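Uly1 (Catenovulum maritimum, PDB 7DRQ) probably cleaves ulvan, an algal polysaccharide, as a calcium-binding lyase of polysaccharide lyase family 24. Local coordinates at residues A[119-133]-A[147-159]. Numbering follows the deposited sequence.
Sequences DETIHLLYDMHAYRE and YFRYSYSLAGAAS
Two antiparallel strands of a beta-propeller blade meet here with axes at 163°, 122-126 lying between 111-115 and 150-152. Leu124 and Ser151 form the hydrogen-bonded pair: Ser151 N reaches Leu124 O nearly straight at 173°, and Leu124 N donates back to Ser151 O at 2.8 Å. On the face carrying His123, Leu125 and Tyr150, the imidazole and phenol lie side by side, rim to rim with planes 3° apart. His123 ND1 shares a 2.6 Å hydrogen bond with Tyr150 OH. Imidazole rotation is further fixed by NE2, which donates to Thr121 OG1. Leu125 CD2 packs obliquely against the Tyr150 ring. Beyond the strands, about 8 Å from a bound calcium ion, the extended side chain of Arg149 carries NH1 to Asp127, where it hydrogen-bonds to O (2.9 Å) and forms a salt bridge with OD2 (3.2 Å); His93 also binds this carboxylate, and Asp146 pairs with NH2. An alanine in place of Arg149 would probably leave Asp127 O without this donor and the buried carboxylate without this countercharge. On the face carrying Leu124 and Ser151, Ser151 OG lies 2.7 Å from Tyr126 OH and hydrogen-bonds to Tyr184 O. At the other end, Glu120 OE2 is hydrogen-bonded to Tyr56 OH, while OE1 accepts from Ser159 OG on its syn side.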
loop_
_atom_site.group_PDB
_atom_site.type_symbol
_atom_site.label_atom_id
_atom_site.label_comp_id
_atom_site.label_asym_id
_atom_site.label_seq_id
_atom_site.Cartn_x
_atom_site.Cartn_y
_atom_site.Cartn_z
ATOM N N ASP A 119 -3.710 -22.795 -0.440
ATOM C CA ASP A 119 -4.767 -23.357 -1.277
ATOM C C ASP A 119 -4.892 -22.673 -2.633
ATOM O O ASP A 119 -5.852 -22.944 -3.361
ATOM C CB ASP A 119 -6.115 -23.334 -0.541
ATOM C CG ASP A 119 -6.614 -21.924 -0.238
ATOM O OD1 ASP A 119 -5.969 -20.931 -0.647
ATOM O OD2 ASP A 119 -7.672 -21.817 0.414
ATOM N N GLU A 120 -3.953 -21.790 -2.983
ATOM C CA GLU A 120 -3.918 -21.123 -4.290
ATOM C C GLU A 120 -5.181 -20.307 -4.577
ATOM O O GLU A 120 -5.524 -20.057 -5.742
ATOM C CB GLU A 120 -3.656 -22.128 -5.419
ATOM C CG GLU A 120 -2.221 -22.632 -5.419
ATOM C CD GLU A 120 -1.849 -23.402 -6.679
ATOM O OE1 GLU A 120 -2.760 -23.867 -7.399
ATOM O OE2 GLU A 120 -0.637 -23.532 -6.952
ATOM N N THR A 121 -5.878 -19.861 -3.530
ATOM C CA THR A 121 -6.950 -18.895 -3.737
ATOM C C THR A 121 -6.365 -17.525 -4.065
ATOM O O THR A 121 -5.253 -17.181 -3.650
ATOM C CB THR A 121 -7.835 -18.774 -2.503
ATOM O OG1 THR A 121 -7.003 -18.592 -1.359
ATOM C CG2 THR A 121 -8.732 -20.021 -2.323
ATOM N N ILE A 122 -7.126 -16.752 -4.831
ATOM C CA ILE A 122 -6.782 -15.388 -5.195
ATOM C C ILE A 122 -7.696 -14.456 -4.421
ATOM O O ILE A 122 -8.903 -14.697 -4.336
ATOM C CB ILE A 122 -6.952 -15.154 -6.705
ATOM C CG1 ILE A 122 -6.180 -16.216 -7.499
ATOM C CG2 ILE A 122 -6.552 -13.707 -7.087
ATOM C CD1 ILE A 122 -6.584 -16.286 -8.965
ATOM N N HIS A 123 -7.126 -13.389 -3.873
ATOM C CA HIS A 123 -7.887 -12.428 -3.079
ATOM C C HIS A 123 -7.695 -11.025 -3.627
ATOM O O HIS A 123 -6.564 -10.618 -3.914
ATOM C CB HIS A 123 -7.459 -12.513 -1.621
ATOM C CG HIS A 123 -7.553 -13.903 -1.088
ATOM N ND1 HIS A 123 -8.687 -14.377 -0.467
ATOM C CD2 HIS A 123 -6.698 -14.950 -1.169
ATOM C CE1 HIS A 123 -8.513 -15.647 -0.150
ATOM N NE2 HIS A 123 -7.313 -16.020 -0.558
ATOM N N LEU A 124 -8.805 -10.298 -3.769
ATOM C CA LEU A 124 -8.817 -8.927 -4.268
ATOM C C LEU A 124 -9.601 -8.035 -3.316
ATOM O O LEU A 124 -10.716 -8.384 -2.912
ATOM C CB LEU A 124 -9.451 -8.849 -5.659
ATOM C CG LEU A 124 -8.713 -9.620 -6.751
ATOM C CD1 LEU A 124 -9.630 -9.814 -7.938
ATOM C CD2 LEU A 124 -7.456 -8.843 -7.155
ATOM N N LEU A 125 -9.038 -6.873 -3.005
ATOM C CA LEU A 125 -9.714 -5.848 -2.218
ATOM C C LEU A 125 -9.616 -4.538 -2.973
ATOM O O LEU A 125 -8.520 -4.146 -3.381
ATOM C CB LEU A 125 -9.068 -5.718 -0.842
ATOM C CG LEU A 125 -9.372 -6.887 0.091
ATOM C CD1 LEU A 125 -8.421 -6.871 1.264
ATOM C CD2 LEU A 125 -10.824 -6.859 0.581
ATOM N N TYR A 126 -10.741 -3.849 -3.172
ATOM C CA TYR A 126 -10.621 -2.708 -4.069
ATOM C C TYR A 126 -11.637 -1.611 -3.788
ATOM O O TYR A 126 -12.720 -1.845 -3.248
ATOM C CB TYR A 126 -10.743 -3.142 -5.526
ATOM C CG TYR A 126 -11.846 -4.131 -5.869
ATOM C CD1 TYR A 126 -13.130 -3.690 -6.208
ATOM C CD2 TYR A 126 -11.578 -5.499 -5.949
ATOM C CE1 TYR A 126 -14.123 -4.596 -6.583
ATOM C CE2 TYR A 126 -12.563 -6.413 -6.324
ATOM C CZ TYR A 126 -13.832 -5.959 -6.641
ATOM O OH TYR A 126 -14.807 -6.872 -7.015
ATOM N N ASP A 127 -11.255 -0.402 -4.210
ATOM C CA ASP A 127 -12.157 0.735 -4.371
ATOM C C ASP A 127 -12.767 1.161 -3.042
ATOM O O ASP A 127 -13.979 1.354 -2.928
ATOM C CB ASP A 127 -13.246 0.447 -5.405
ATOM C CG ASP A 127 -13.720 1.714 -6.099
ATOM O OD1 ASP A 127 -12.989 2.728 -6.045
ATOM O OD2 ASP A 127 -14.813 1.706 -6.699
HETATM N N MSE A 128 -11.910 1.298 -2.032
HETATM C CA MSE A 128 -12.319 1.639 -0.667
HETATM C C MSE A 128 -11.584 2.847 -0.111
HETATM O O MSE A 128 -10.358 2.928 -0.182
HETATM C CB MSE A 128 -12.074 0.445 0.249
HETATM C CG MSE A 128 -12.858 -0.780 -0.123
HETATM SE SE MSE A 128 -12.672 -2.088 1.268
HETATM C CE MSE A 128 -11.312 -3.222 0.419
ATOM N N HIS A 129 -12.335 3.797 0.445
ATOM C CA HIS A 129 -11.724 4.872 1.226
ATOM C C HIS A 129 -12.628 5.157 2.428
ATOM O O HIS A 129 -13.352 6.158 2.463
ATOM C CB HIS A 129 -11.477 6.129 0.391
ATOM C CG HIS A 129 -10.670 7.169 1.106
ATOM N ND1 HIS A 129 -10.302 8.362 0.520
ATOM C CD2 HIS A 129 -10.145 7.187 2.355
ATOM C CE1 HIS A 129 -9.606 9.079 1.385
ATOM N NE2 HIS A 129 -9.494 8.389 2.504
ATOM N N ALA A 130 -12.562 4.265 3.419
ATOM C CA ALA A 130 -13.270 4.436 4.690
ATOM C C ALA A 130 -14.780 4.585 4.495
ATOM O O ALA A 130 -15.438 5.381 5.171
ATOM C CB ALA A 130 -12.703 5.625 5.468
ATOM N N TYR A 131 -15.347 3.801 3.585
ATOM C CA TYR A 131 -16.782 3.913 3.370
ATOM C C TYR A 131 -17.539 3.137 4.444
ATOM O O TYR A 131 -16.997 2.245 5.101
ATOM C CB TYR A 131 -17.163 3.427 1.971
ATOM C CG TYR A 131 -16.431 4.189 0.884
ATOM C CD1 TYR A 131 -16.259 5.562 0.973
ATOM C CD2 TYR A 131 -15.888 3.529 -0.209
ATOM C CE1 TYR A 131 -15.580 6.277 -0.018
ATOM C CE2 TYR A 131 -15.198 4.225 -1.198
ATOM C CZ TYR A 131 -15.045 5.592 -1.096
ATOM O OH TYR A 131 -14.370 6.282 -2.072
ATOM N N ARG A 132 -18.805 3.510 4.628
ATOM C CA ARG A 132 -19.675 2.923 5.639
ATOM C C ARG A 132 -21.076 2.827 5.057
ATOM O O ARG A 132 -21.357 3.360 3.984
ATOM C CB ARG A 132 -19.682 3.755 6.936
ATOM C CG ARG A 132 -19.635 5.245 6.684
ATOM C CD ARG A 132 -19.349 6.051 7.953
ATOM N NE ARG A 132 -18.777 7.362 7.625
ATOM C CZ ARG A 132 -19.489 8.422 7.245
ATOM N NH1 ARG A 132 -20.812 8.343 7.141
ATOM N NH2 ARG A 132 -18.882 9.567 6.968
ATOM N N GLU A 133 -21.976 2.154 5.783
ATOM C CA GLU A 133 -23.299 1.901 5.216
ATOM C C GLU A 133 -24.052 3.194 4.927
ATOM O O GLU A 133 -24.885 3.231 4.014
ATOM C CB GLU A 133 -24.115 0.999 6.141
ATOM C CG GLU A 133 -24.504 1.628 7.461
ATOM C CD GLU A 133 -25.135 0.614 8.378
ATOM O OE1 GLU A 133 -25.710 -0.358 7.850
ATOM O OE2 GLU A 133 -25.042 0.771 9.611
ATOM N N TYR A 147 -20.015 -1.181 1.097
ATOM C CA TYR A 147 -19.004 -0.267 1.628
ATOM C C TYR A 147 -17.656 -0.942 1.825
ATOM O O TYR A 147 -16.642 -0.245 1.979
ATOM C CB TYR A 147 -19.464 0.320 2.969
ATOM C CG TYR A 147 -19.882 -0.754 3.942
ATOM C CD1 TYR A 147 -18.945 -1.396 4.743
ATOM C CD2 TYR A 147 -21.211 -1.144 4.043
ATOM C CE1 TYR A 147 -19.325 -2.387 5.630
ATOM C CE2 TYR A 147 -21.598 -2.133 4.918
ATOM C CZ TYR A 147 -20.650 -2.752 5.705
ATOM O OH TYR A 147 -21.022 -3.735 6.583
ATOM N N PHE A 148 -17.633 -2.276 1.828
ATOM C CA PHE A 148 -16.425 -3.083 1.908
ATOM C C PHE A 148 -16.471 -4.031 0.717
ATOM O O PHE A 148 -17.514 -4.637 0.453
ATOM C CB PHE A 148 -16.356 -3.869 3.239
ATOM C CG PHE A 148 -15.127 -4.719 3.380
ATOM C CD1 PHE A 148 -13.950 -4.176 3.874
ATOM C CD2 PHE A 148 -15.141 -6.055 3.002
ATOM C CE1 PHE A 148 -12.805 -4.941 3.976
ATOM C CE2 PHE A 148 -13.999 -6.840 3.110
ATOM C CZ PHE A 148 -12.825 -6.283 3.606
ATOM N N ARG A 149 -15.364 -4.134 -0.022
ATOM C CA ARG A 149 -15.396 -4.723 -1.364
ATOM C C ARG A 149 -14.304 -5.780 -1.513
ATOM O O ARG A 149 -13.137 -5.454 -1.746
ATOM C CB ARG A 149 -15.269 -3.627 -2.427
ATOM C CG ARG A 149 -16.441 -2.645 -2.388
ATOM C CD ARG A 149 -16.217 -1.369 -3.201
ATOM N NE ARG A 149 -17.500 -0.684 -3.364
ATOM C CZ ARG A 149 -17.660 0.573 -3.760
ATOM N NH1 ARG A 149 -16.609 1.335 -4.035
ATOM N NH2 ARG A 149 -18.891 1.062 -3.883
ATOM N N TYR A 150 -14.698 -7.049 -1.410
ATOM C CA TYR A 150 -13.775 -8.178 -1.410
ATOM C C TYR A 150 -14.195 -9.175 -2.478
ATOM O O TYR A 150 -15.373 -9.550 -2.555
ATOM C CB TYR A 150 -13.770 -8.836 -0.020
ATOM C CG TYR A 150 -13.016 -10.140 0.102
ATOM C CD1 TYR A 150 -11.724 -10.279 -0.395
ATOM C CD2 TYR A 150 -13.590 -11.224 0.760
ATOM C CE1 TYR A 150 -11.029 -11.488 -0.271
ATOM C CE2 TYR A 150 -12.907 -12.429 0.906
ATOM C CZ TYR A 150 -11.630 -12.557 0.385
ATOM O OH TYR A 150 -10.957 -13.748 0.532
ATOM N N SER A 151 -13.238 -9.620 -3.287
ATOM C CA SER A 151 -13.481 -10.669 -4.267
ATOM C C SER A 151 -12.458 -11.776 -4.057
ATOM O O SER A 151 -11.312 -11.517 -3.674
ATOM C CB SER A 151 -13.400 -10.121 -5.709
ATOM O OG SER A 151 -14.523 -9.306 -6.006
ATOM N N TYR A 152 -12.875 -13.021 -4.289
ATOM C CA TYR A 152 -11.970 -14.131 -4.041
ATOM C C TYR A 152 -12.357 -15.318 -4.906
ATOM O O TYR A 152 -13.464 -15.397 -5.445
ATOM C CB TYR A 152 -11.939 -14.536 -2.557
ATOM C CG TYR A 152 -13.224 -15.148 -2.049
ATOM C CD1 TYR A 152 -14.311 -14.344 -1.688
ATOM C CD2 TYR A 152 -13.359 -16.521 -1.924
ATOM C CE1 TYR A 152 -15.499 -14.909 -1.207
ATOM C CE2 TYR A 152 -14.546 -17.094 -1.445
ATOM C CZ TYR A 152 -15.610 -16.281 -1.102
ATOM O OH TYR A 152 -16.783 -16.852 -0.628
ATOM N N SER A 153 -11.430 -16.251 -5.008
ATOM C CA SER A 153 -11.508 -17.308 -6.002
ATOM C C SER A 153 -11.689 -18.669 -5.343
ATOM O O SER A 153 -11.595 -18.832 -4.118
ATOM C CB SER A 153 -10.239 -17.315 -6.858
ATOM O OG SER A 153 -9.228 -18.038 -6.182
ATOM N N LEU A 154 -11.942 -19.656 -6.197
ATOM C CA LEU A 154 -11.827 -21.046 -5.811
ATOM C C LEU A 154 -10.396 -21.368 -5.410
ATOM O O LEU A 154 -9.434 -20.730 -5.855
ATOM C CB LEU A 154 -12.212 -21.959 -6.977
ATOM C CG LEU A 154 -13.595 -21.767 -7.590
ATOM C CD1 LEU A 154 -13.699 -22.603 -8.886
ATOM C CD2 LEU A 154 -14.633 -22.185 -6.566
ATOM N N ALA A 155 -10.262 -22.395 -4.579
ATOM C CA ALA A 155 -8.958 -22.997 -4.354
ATOM C C ALA A 155 -8.427 -23.558 -5.668
ATOM O O ALA A 155 -9.183 -24.103 -6.476
ATOM C CB ALA A 155 -9.049 -24.094 -3.288
ATOM N N GLY A 156 -7.129 -23.369 -5.898
ATOM C CA GLY A 156 -6.486 -23.809 -7.118
ATOM C C GLY A 156 -6.560 -22.828 -8.272
ATOM O O GLY A 156 -5.998 -23.110 -9.336
ATOM N N ALA A 157 -7.234 -21.687 -8.103
ATOM C CA ALA A 157 -7.411 -20.774 -9.235
ATOM C C ALA A 157 -6.099 -20.162 -9.691
ATOM O O ALA A 157 -5.950 -19.849 -10.882
ATOM C CB ALA A 157 -8.391 -19.658 -8.881
ATOM N N ALA A 158 -5.139 -19.986 -8.778
ATOM C CA ALA A 158 -3.912 -19.274 -9.140
ATOM C C ALA A 158 -3.162 -19.961 -10.269
ATOM O O ALA A 158 -2.440 -19.298 -11.025
ATOM C CB ALA A 158 -2.986 -19.146 -7.933
ATOM N N SER A 159 -3.301 -21.276 -10.393
ATOM C CA SER A 159 -2.475 -22.037 -11.322
ATOM C C SER A 159 -3.272 -22.712 -12.434
ATOM O O SER A 159 -2.734 -23.595 -13.109
ATOM C CB SER A 159 -1.649 -23.085 -10.561
ATOM O OG SER A 159 -2.473 -24.130 -10.067
HETATM O O HOH W 1 -14.181 1.474 2.360
#